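Local coordinates for nine-heme cytochrome C (Desulfovibrio desulfuricans, PDB 1OFW), which carries electrons through nine covalently bound c-type hemes and may form part of a transmembrane redox complex serving sulfate reduction, at residues Thr75-Lys87 with Thr93-Thr105. Sequence-based numbering, arbitrary orientation.
Sequences TLDRAMHATNIAK and TPVSCVSCHEQQT. With HEC (heme c), chain E.
S96 OG donates to A82 O at 2.8 Å, in the carbonyl plane and on a lone pair. With chi1 at 75° the hydroxyl sits between its own N and carbonyl carbon, where it also accepts a nearly straight bond (167°) from S99 N. In return S99 OG takes a weak bond from S96 N, completing a capping box at the start of helix 97-105. M80 O, at the end of helix 76-81, receives weak bonds from C97 N and V98 N, whereas A79 O is buried without a partner. The two helix segments run nearly parallel, 17° between their axes, although a loop from A82 to S96 separates them in the chain. Helix 97-105 carries the CXXCH heme-attachment motif of c-type cytochromes, here within a class III domain: C97 and C100 hold heme 3 by thioethers, and H101 NE2 binds its iron opposite H40. H81, axial ligand of heme 5, has ND1 bonded to D77 O at 2.8 Å and weakly to D77 OD1, which, with the iron on NE2, helps set the ring's rotation. T83 CG2 packs tightly on V98 CG1, 3.5 Å away. Beside it a water donates to both T83 O and E102 OE2, while E102 OE1 forms a salt bridge with R122. I85 CD1 lies against S99 OG at 3.6 Å.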
ATOM      1  N   THR A  75     -20.173  -2.513   8.917  1.00 16.54           N
ATOM      2  CA  THR A  75     -19.419  -2.317  10.138  1.00 17.61           C
ATOM      3  C   THR A  75     -18.185  -1.423   9.875  1.00 15.06           C
ATOM      4  O   THR A  75     -17.845  -1.093   8.751  1.00 15.05           O
ATOM      5  CB  THR A  75     -18.922  -3.620  10.777  1.00 16.58           C
ATOM      6  OG1 THR A  75     -18.103  -4.291   9.847  1.00 18.39           O
ATOM      7  CG2 THR A  75     -20.056  -4.606  11.064  1.00 22.26           C
ATOM      8  N   LEU A  76     -17.548  -1.054  10.978  1.00 14.34           N
ATOM      9  CA  LEU A  76     -16.320  -0.264  10.934  1.00 14.64           C
ATOM     10  C   LEU A  76     -15.264  -0.977  10.117  1.00 15.17           C
ATOM     11  O   LEU A  76     -14.576  -0.400   9.270  1.00 15.04           O
ATOM     12  CB  LEU A  76     -15.890  -0.034  12.381  1.00 15.95           C
ATOM     13  CG  LEU A  76     -14.692   0.886  12.613  1.00 15.82           C
ATOM     14  CD1 LEU A  76     -14.919   2.273  12.055  1.00 18.45           C
ATOM     15  CD2 LEU A  76     -14.374   0.986  14.091  1.00 19.27           C
ATOM     16  N   ASP A  77     -15.126  -2.276  10.356  1.00 15.25           N
ATOM     17  CA  ASP A  77     -14.165  -3.101   9.635  1.00 15.00           C
ATOM     18  C   ASP A  77     -14.386  -2.958   8.142  1.00 17.51           C
ATOM     19  O   ASP A  77     -13.497  -2.739   7.314  1.00 17.18           O
ATOM     20  CB  ASP A  77     -14.278  -4.563  10.103  1.00 14.98           C
ATOM     21  CG  ASP A  77     -13.563  -5.561   9.231  1.00 19.62           C
ATOM     22  OD1 ASP A  77     -12.441  -5.266   8.806  1.00 23.89           O
ATOM     23  OD2 ASP A  77     -14.037  -6.676   8.958  1.00 21.35           O
ATOM     24  N   ARG A  78     -15.603  -3.056   7.644  1.00 15.66           N
ATOM     25  CA  ARG A  78     -15.958  -2.988   6.242  1.00 16.35           C
ATOM     26  C   ARG A  78     -15.735  -1.584   5.712  1.00 14.56           C
ATOM     27  O   ARG A  78     -15.118  -1.435   4.654  1.00 14.63           O
ATOM     28  CB  ARG A  78     -17.402  -3.445   6.050  1.00 17.18           C
ATOM     29  CG  ARG A  78     -17.867  -3.365   4.607  1.00 17.04           C
ATOM     30  CD  ARG A  78     -17.254  -4.453   3.771  1.00 19.96           C
ATOM     31  NE  ARG A  78     -17.703  -4.293   2.386  1.00 19.96           N
ATOM     32  CZ  ARG A  78     -17.111  -4.895   1.377  1.00 18.36           C
ATOM     33  NH1 ARG A  78     -16.080  -5.680   1.555  1.00 19.22           N
ATOM     34  NH2 ARG A  78     -17.623  -4.660   0.170  1.00 22.62           N
ATOM     35  N   ALA A  79     -16.178  -0.589   6.479  1.00 13.67           N
ATOM     36  CA  ALA A  79     -16.044   0.788   6.014  1.00 15.26           C
ATOM     37  C   ALA A  79     -14.587   1.220   5.824  1.00 16.99           C
ATOM     38  O   ALA A  79     -14.307   2.035   4.922  1.00 14.57           O
ATOM     39  CB  ALA A  79     -16.745   1.701   7.008  1.00 14.64           C
ATOM     40  N   MET A  80     -13.695   0.701   6.664  1.00 12.12           N
ATOM     41  CA  MET A  80     -12.317   1.178   6.604  1.00 12.89           C
ATOM     42  C   MET A  80     -11.454   0.355   5.669  1.00 13.67           C
ATOM     43  O   MET A  80     -10.461   0.855   5.147  1.00 13.56           O
ATOM     44  CB  MET A  80     -11.758   1.145   8.020  1.00 16.23           C
ATOM     45  CG  MET A  80     -12.560   2.011   8.999  1.00 14.82           C
ATOM     46  SD  MET A  80     -12.495   3.766   8.568  1.00 19.52           S
ATOM     47  CE  MET A  80     -14.206   4.205   8.597  1.00 25.93           C
ATOM     48  N   HIS A  81     -11.799  -0.918   5.445  1.00 13.28           N
ATOM     49  CA  HIS A  81     -10.918  -1.798   4.699  1.00 14.49           C
ATOM     50  C   HIS A  81     -11.524  -2.443   3.452  1.00 14.89           C
ATOM     51  O   HIS A  81     -10.788  -3.183   2.771  1.00 14.98           O
ATOM     52  CB  HIS A  81     -10.485  -2.910   5.623  1.00 15.79           C
ATOM     53  CG  HIS A  81      -9.976  -2.589   6.980  1.00 13.59           C
ATOM     54  ND1 HIS A  81     -10.800  -2.863   8.037  1.00 17.03           N
ATOM     55  CD2 HIS A  81      -8.822  -2.142   7.536  1.00 12.52           C
ATOM     56  CE1 HIS A  81     -10.186  -2.573   9.170  1.00 17.69           C
ATOM     57  NE2 HIS A  81      -8.988  -2.122   8.892  1.00 13.65           N
ATOM     58  N   ALA A  82     -12.795  -2.205   3.152  1.00 16.15           N
ATOM     59  CA  ALA A  82     -13.398  -2.899   2.017  1.00 17.14           C
ATOM     60  C   ALA A  82     -12.630  -2.731   0.711  1.00 17.73           C
ATOM     61  O   ALA A  82     -12.206  -1.635   0.353  1.00 17.09           O
ATOM     62  CB  ALA A  82     -14.804  -2.361   1.780  1.00 15.46           C
ATOM     63  N   THR A  83     -12.451  -3.794  -0.074  1.00 16.51           N
ATOM     64  CA  THR A  83     -11.839  -3.616  -1.380  1.00 17.18           C
ATOM     65  C   THR A  83     -12.751  -3.961  -2.536  1.00 20.41           C
ATOM     66  O   THR A  83     -12.415  -3.674  -3.687  1.00 31.41           O
ATOM     67  CB  THR A  83     -10.565  -4.474  -1.530  1.00 21.88           C
ATOM     68  OG1 THR A  83     -10.908  -5.821  -1.248  1.00 25.24           O
ATOM     69  CG2 THR A  83      -9.537  -3.993  -0.519  1.00 35.41           C
ATOM     70  N   ASN A  84     -13.881  -4.570  -2.283  1.00 19.12           N
ATOM     71  CA  ASN A  84     -14.789  -4.921  -3.372  1.00 31.58           C
ATOM     72  C   ASN A  84     -16.108  -4.172  -3.205  1.00 31.60           C
ATOM     73  O   ASN A  84     -17.153  -4.737  -2.923  1.00 37.23           O
ATOM     74  CB  ASN A  84     -14.990  -6.442  -3.371  1.00 33.78           C
ATOM     75  CG  ASN A  84     -15.527  -6.991  -2.068  1.00 39.91           C
ATOM     76  OD1 ASN A  84     -15.349  -6.405  -1.001  1.00 32.42           O
ATOM     77  ND2 ASN A  84     -16.187  -8.148  -2.126  1.00 39.64           N
ATOM     78  N   ILE A  85     -16.040  -2.858  -3.341  1.00 27.31           N
ATOM     79  CA  ILE A  85     -17.159  -1.952  -3.171  1.00 25.15           C
ATOM     80  C   ILE A  85     -17.902  -1.798  -4.498  1.00 26.52           C
ATOM     81  O   ILE A  85     -17.333  -1.351  -5.505  1.00 26.00           O
ATOM     82  CB  ILE A  85     -16.673  -0.567  -2.694  1.00 21.87           C
ATOM     83  CG1 ILE A  85     -15.836  -0.665  -1.417  1.00 19.22           C
ATOM     84  CG2 ILE A  85     -17.851   0.378  -2.504  1.00 19.99           C
ATOM     85  CD1 ILE A  85     -15.058   0.593  -1.082  1.00 20.09           C
ATOM     86  N   ALA A  86     -19.178  -2.190  -4.477  1.00 27.83           N
ATOM     87  CA  ALA A  86     -19.937  -2.112  -5.734  1.00 26.66           C
ATOM     88  C   ALA A  86     -20.123  -0.691  -6.193  1.00 26.66           C
ATOM     89  O   ALA A  86     -20.420   0.217  -5.441  1.00 27.21           O
ATOM     90  CB  ALA A  86     -21.294  -2.765  -5.539  1.00 27.53           C
ATOM     91  N   LYS A  87     -20.028  -0.450  -7.491  1.00 28.97           N
ATOM     92  CA  LYS A  87     -20.500   0.821  -8.008  1.00 33.18           C
ATOM     93  C   LYS A  87     -22.006   0.991  -7.819  1.00 34.25           C
ATOM     94  O   LYS A  87     -22.762   0.074  -8.160  1.00 38.33           O
ATOM     95  CB  LYS A  87     -20.146   0.889  -9.502  1.00 39.40           C
ATOM     96  CG  LYS A  87     -20.487   2.227 -10.124  1.00 46.32           C
ATOM     97  CD  LYS A  87     -19.287   3.091 -10.449  1.00 51.06           C
ATOM     98  CE  LYS A  87     -19.274   3.513 -11.914  1.00 55.43           C
ATOM     99  NZ  LYS A  87     -20.587   3.982 -12.420  1.00 58.41           N
ATOM    100  N   THR A  93     -20.599   6.474  -4.742  1.00 24.38           N
ATOM    101  CA  THR A  93     -19.968   5.219  -4.403  1.00 22.74           C
ATOM    102  C   THR A  93     -18.973   5.453  -3.254  1.00 18.65           C
ATOM    103  O   THR A  93     -18.023   6.184  -3.458  1.00 17.96           O
ATOM    104  CB  THR A  93     -19.152   4.633  -5.569  1.00 27.80           C
ATOM    105  OG1 THR A  93     -20.014   4.533  -6.704  1.00 30.88           O
ATOM    106  CG2 THR A  93     -18.642   3.222  -5.289  1.00 21.16           C
ATOM    107  N   PRO A  94     -19.215   4.841  -2.121  1.00 17.93           N
ATOM    108  CA  PRO A  94     -18.260   5.025  -1.008  1.00 19.43           C
ATOM    109  C   PRO A  94     -16.871   4.512  -1.369  1.00 17.18           C
ATOM    110  O   PRO A  94     -16.634   3.690  -2.242  1.00 17.25           O
ATOM    111  CB  PRO A  94     -18.855   4.201   0.128  1.00 16.10           C
ATOM    112  CG  PRO A  94     -20.309   4.096  -0.211  1.00 15.66           C
ATOM    113  CD  PRO A  94     -20.320   3.982  -1.695  1.00 16.59           C
ATOM    114  N   VAL A  95     -15.935   5.096  -0.608  1.00 15.49           N
ATOM    115  CA  VAL A  95     -14.558   4.610  -0.580  1.00 17.78           C
ATOM    116  C   VAL A  95     -14.253   4.191   0.851  1.00 16.61           C
ATOM    117  O   VAL A  95     -14.758   4.668   1.854  1.00 14.91           O
ATOM    118  CB  VAL A  95     -13.550   5.680  -1.022  1.00 19.08           C
ATOM    119  CG1 VAL A  95     -13.865   6.134  -2.459  1.00 18.11           C
ATOM    120  CG2 VAL A  95     -13.576   6.886  -0.097  1.00 16.39           C
ATOM    121  N   SER A  96     -13.362   3.257   1.044  1.00 16.17           N
ATOM    122  CA  SER A  96     -12.625   2.941   2.238  1.00 13.18           C
ATOM    123  C   SER A  96     -11.149   3.373   2.151  1.00 13.01           C
ATOM    124  O   SER A  96     -10.693   3.748   1.065  1.00 13.51           O
ATOM    125  CB  SER A  96     -12.723   1.458   2.579  1.00 14.70           C
ATOM    126  OG  SER A  96     -11.887   0.784   1.670  1.00 16.20           O
ATOM    127  N   CYS A  97     -10.448   3.337   3.273  1.00 12.51           N
ATOM    128  CA  CYS A  97      -9.032   3.705   3.295  1.00 11.67           C
ATOM    129  C   CYS A  97      -8.268   2.808   2.324  1.00 13.51           C
ATOM    130  O   CYS A  97      -7.504   3.280   1.488  1.00 13.81           O
ATOM    131  CB  CYS A  97      -8.449   3.548   4.674  1.00 12.47           C
ATOM    132  SG  CYS A  97      -9.332   4.170   6.118  1.00 13.67           S
ATOM    133  N   VAL A  98      -8.524   1.502   2.446  1.00 12.17           N
ATOM    134  CA  VAL A  98      -7.785   0.547   1.620  1.00 11.83           C
ATOM    135  C   VAL A  98      -8.106   0.639   0.166  1.00 13.92           C
ATOM    136  O   VAL A  98      -7.236   0.583  -0.720  1.00 15.64           O
ATOM    137  CB  VAL A  98      -8.029  -0.875   2.161  1.00 14.02           C
ATOM    138  CG1 VAL A  98      -7.395  -1.926   1.258  1.00 17.37           C
ATOM    139  CG2 VAL A  98      -7.483  -0.982   3.563  1.00 15.59           C
ATOM    140  N   SER A  99      -9.303   0.794  -0.324  1.00 14.86           N
ATOM    141  CA  SER A  99      -9.802   0.844  -1.664  1.00 15.96           C
ATOM    142  C   SER A  99      -9.279   2.110  -2.323  1.00 15.51           C
ATOM    143  O   SER A  99      -8.862   1.957  -3.473  1.00 15.66           O
ATOM    144  CB  SER A  99     -11.319   0.765  -1.766  1.00 16.30           C
ATOM    145  OG  SER A  99     -11.862   2.066  -1.658  1.00 17.39           O
ATOM    146  N   CYS A 100      -9.286   3.256  -1.666  1.00 13.06           N
ATOM    147  CA  CYS A 100      -8.707   4.383  -2.394  1.00 13.13           C
ATOM    148  C   CYS A 100      -7.207   4.218  -2.604  1.00 15.41           C
ATOM    149  O   CYS A 100      -6.712   4.529  -3.681  1.00 15.68           O
ATOM    150  CB  CYS A 100      -8.994   5.677  -1.630  1.00 14.89           C
ATOM    151  SG  CYS A 100      -8.333   7.079  -2.541  1.00 15.27           S
ATOM    152  N   HIS A 101      -6.506   3.735  -1.581  1.00 13.35           N
ATOM    153  CA  HIS A 101      -5.055   3.550  -1.731  1.00 12.70           C
ATOM    154  C   HIS A 101      -4.820   2.555  -2.868  1.00 15.88           C
ATOM    155  O   HIS A 101      -3.917   2.729  -3.709  1.00 14.89           O
ATOM    156  CB  HIS A 101      -4.455   3.164  -0.400  1.00 12.55           C
ATOM    157  CG  HIS A 101      -4.471   4.196   0.676  1.00 11.99           C
ATOM    158  ND1 HIS A 101      -4.158   3.859   1.960  1.00 14.20           N
ATOM    159  CD2 HIS A 101      -4.771   5.512   0.693  1.00 13.87           C
ATOM    160  CE1 HIS A 101      -4.249   4.949   2.749  1.00 14.92           C
ATOM    161  NE2 HIS A 101      -4.616   5.963   1.985  1.00 11.37           N
ATOM    162  N   GLU A 102      -5.648   1.521  -2.935  1.00 16.05           N
ATOM    163  CA  GLU A 102      -5.454   0.569  -4.044  1.00 16.80           C
ATOM    164  C   GLU A 102      -5.666   1.253  -5.365  1.00 18.65           C
ATOM    165  O   GLU A 102      -4.905   0.998  -6.308  1.00 18.27           O
ATOM    166  CB  GLU A 102      -6.428  -0.609  -3.966  1.00 20.78           C
ATOM    167  CG  GLU A 102      -6.162  -1.608  -2.890  1.00 28.85           C
ATOM    168  CD  GLU A 102      -6.905  -2.928  -3.096  1.00 35.64           C
ATOM    169  OE1 GLU A 102      -6.570  -3.881  -2.370  1.00 31.75           O
ATOM    170  OE2 GLU A 102      -7.810  -2.986  -3.957  1.00 35.34           O
ATOM    171  N   GLN A 103      -6.696   2.078  -5.498  1.00 15.70           N
ATOM    172  CA  GLN A 103      -6.955   2.797  -6.728  1.00 15.07           C
ATOM    173  C   GLN A 103      -5.745   3.649  -7.125  1.00 14.90           C
ATOM    174  O   GLN A 103      -5.448   3.757  -8.327  1.00 17.10           O
ATOM    175  CB  GLN A 103      -8.154   3.718  -6.609  1.00 21.54           C
ATOM    176  CG  GLN A 103      -9.574   3.260  -6.506  1.00 30.31           C
ATOM    177  CD  GLN A 103     -10.533   4.468  -6.436  1.00 40.13           C
ATOM    178  OE1 GLN A 103     -10.968   4.928  -5.364  1.00 32.68           O
ATOM    179  NE2 GLN A 103     -10.847   5.019  -7.617  1.00 38.61           N
ATOM    180  N   GLN A 104      -5.082   4.272  -6.145  1.00 15.60           N
ATOM    181  CA  GLN A 104      -3.886   5.040  -6.436  1.00 14.02           C
ATOM    182  C   GLN A 104      -2.853   4.154  -7.170  1.00 13.87           C
ATOM    183  O   GLN A 104      -2.275   4.631  -8.161  1.00 16.03           O
ATOM    184  CB  GLN A 104      -3.252   5.650  -5.201  1.00 15.21           C
ATOM    185  CG  GLN A 104      -4.095   6.744  -4.537  1.00 16.72           C
ATOM    186  CD  GLN A 104      -3.966   8.047  -5.302  1.00 16.95           C
ATOM    187  OE1 GLN A 104      -2.910   8.672  -5.402  1.00 22.37           O
ATOM    188  NE2 GLN A 104      -5.071   8.510  -5.806  1.00 28.42           N
ATOM    189  N   THR A 105      -2.649   2.946  -6.677  1.00 16.07           N
ATOM    190  CA  THR A 105      -1.593   2.092  -7.240  1.00 15.85           C
ATOM    191  C   THR A 105      -1.992   1.594  -8.630  1.00 17.21           C
ATOM    192  O   THR A 105      -1.111   1.249  -9.416  1.00 19.73           O
ATOM    193  CB  THR A 105      -1.279   0.887  -6.355  1.00 14.70           C
ATOM    194  OG1 THR A 105      -2.401  -0.009  -6.278  1.00 16.98           O
ATOM    195  CG2 THR A 105      -0.933   1.278  -4.926  1.00 16.02           C
TER
HETATM  196 FE   HEC E1296      -4.911   7.808   2.688  1.00 12.91          FE
HETATM  197  CHA HEC E1296      -1.786   9.005   2.241  1.00 12.85           C
HETATM  198  CHB HEC E1296      -4.006   6.556   5.781  1.00 11.09           C
HETATM  199  CHC HEC E1296      -8.160   7.200   3.395  1.00  9.87           C
HETATM  200  CHD HEC E1296      -5.772   8.831  -0.465  1.00 13.52           C
HETATM  201  NA  HEC E1296      -3.212   7.698   3.733  1.00 12.31           N
HETATM  202  C1A HEC E1296      -1.994   8.262   3.389  1.00 11.18           C
HETATM  203  C2A HEC E1296      -1.035   7.921   4.407  1.00 11.93           C
HETATM  204  C3A HEC E1296      -1.626   7.140   5.310  1.00 11.72           C
HETATM  205  C4A HEC E1296      -3.040   7.104   4.957  1.00 11.16           C
HETATM  206  CMA HEC E1296      -1.013   6.430   6.496  1.00 14.07           C
HETATM  207  CAA HEC E1296       0.426   8.434   4.404  1.00 16.07           C
HETATM  208  CBA HEC E1296       0.506   9.950   4.764  1.00 18.85           C
HETATM  209  CGA HEC E1296      -0.070  10.138   6.170  1.00 27.17           C
HETATM  210  O1A HEC E1296       0.629   9.736   7.096  1.00 29.53           O
HETATM  211  O2A HEC E1296      -1.224  10.627   6.255  1.00 34.17           O
HETATM  212  NB  HEC E1296      -5.867   7.035   4.263  1.00 11.30           N
HETATM  213  C1B HEC E1296      -5.359   6.585   5.474  1.00 12.16           C
HETATM  214  C2B HEC E1296      -6.436   6.149   6.336  1.00 12.42           C
HETATM  215  C3B HEC E1296      -7.598   6.312   5.656  1.00 11.43           C
HETATM  216  C4B HEC E1296      -7.245   6.885   4.381  1.00 11.60           C
HETATM  217  CMB HEC E1296      -6.212   5.594   7.745  1.00 12.71           C
HETATM  218  CAB HEC E1296      -9.042   5.976   6.027  1.00 13.02           C
HETATM  219  CBB HEC E1296      -9.488   6.523   7.424  1.00 14.05           C
HETATM  220  NC  HEC E1296      -6.617   7.960   1.657  1.00 12.72           N
HETATM  221  C1C HEC E1296      -7.893   7.615   2.102  1.00 12.00           C
HETATM  222  C2C HEC E1296      -8.846   7.738   1.016  1.00 13.70           C
HETATM  223  C3C HEC E1296      -8.176   8.211  -0.042  1.00 11.37           C
HETATM  224  C4C HEC E1296      -6.792   8.346   0.349  1.00 11.68           C
HETATM  225  CMC HEC E1296     -10.320   7.306   1.178  1.00 12.25           C
HETATM  226  CAC HEC E1296      -8.625   8.505  -1.460  1.00 13.05           C
HETATM  227  CBC HEC E1296     -10.091   8.971  -1.644  1.00 15.97           C
HETATM  228  ND  HEC E1296      -3.967   8.737   1.189  1.00 12.24           N
HETATM  229  C1D HEC E1296      -4.494   9.068  -0.033  1.00 13.64           C
HETATM  230  C2D HEC E1296      -3.482   9.737  -0.823  1.00 14.13           C
HETATM  231  C3D HEC E1296      -2.401   9.873  -0.042  1.00 14.28           C
HETATM  232  C4D HEC E1296      -2.662   9.191   1.207  1.00 12.23           C
HETATM  233  CMD HEC E1296      -3.692  10.199  -2.258  1.00 16.62           C
HETATM  234  CAD HEC E1296      -1.084  10.603  -0.338  1.00 15.10           C
HETATM  235  CBD HEC E1296      -1.272  12.126  -0.134  1.00 17.27           C
HETATM  236  CGD HEC E1296      -0.105  12.939  -0.668  1.00 23.26           C
HETATM  237  O1D HEC E1296       0.140  14.058  -0.162  1.00 22.22           O
HETATM  238  O2D HEC E1296       0.562  12.472  -1.605  1.00 21.94           O
HETATM  239  O   HOH W   1     -10.127  -1.896  -3.763  1.00 38.49           O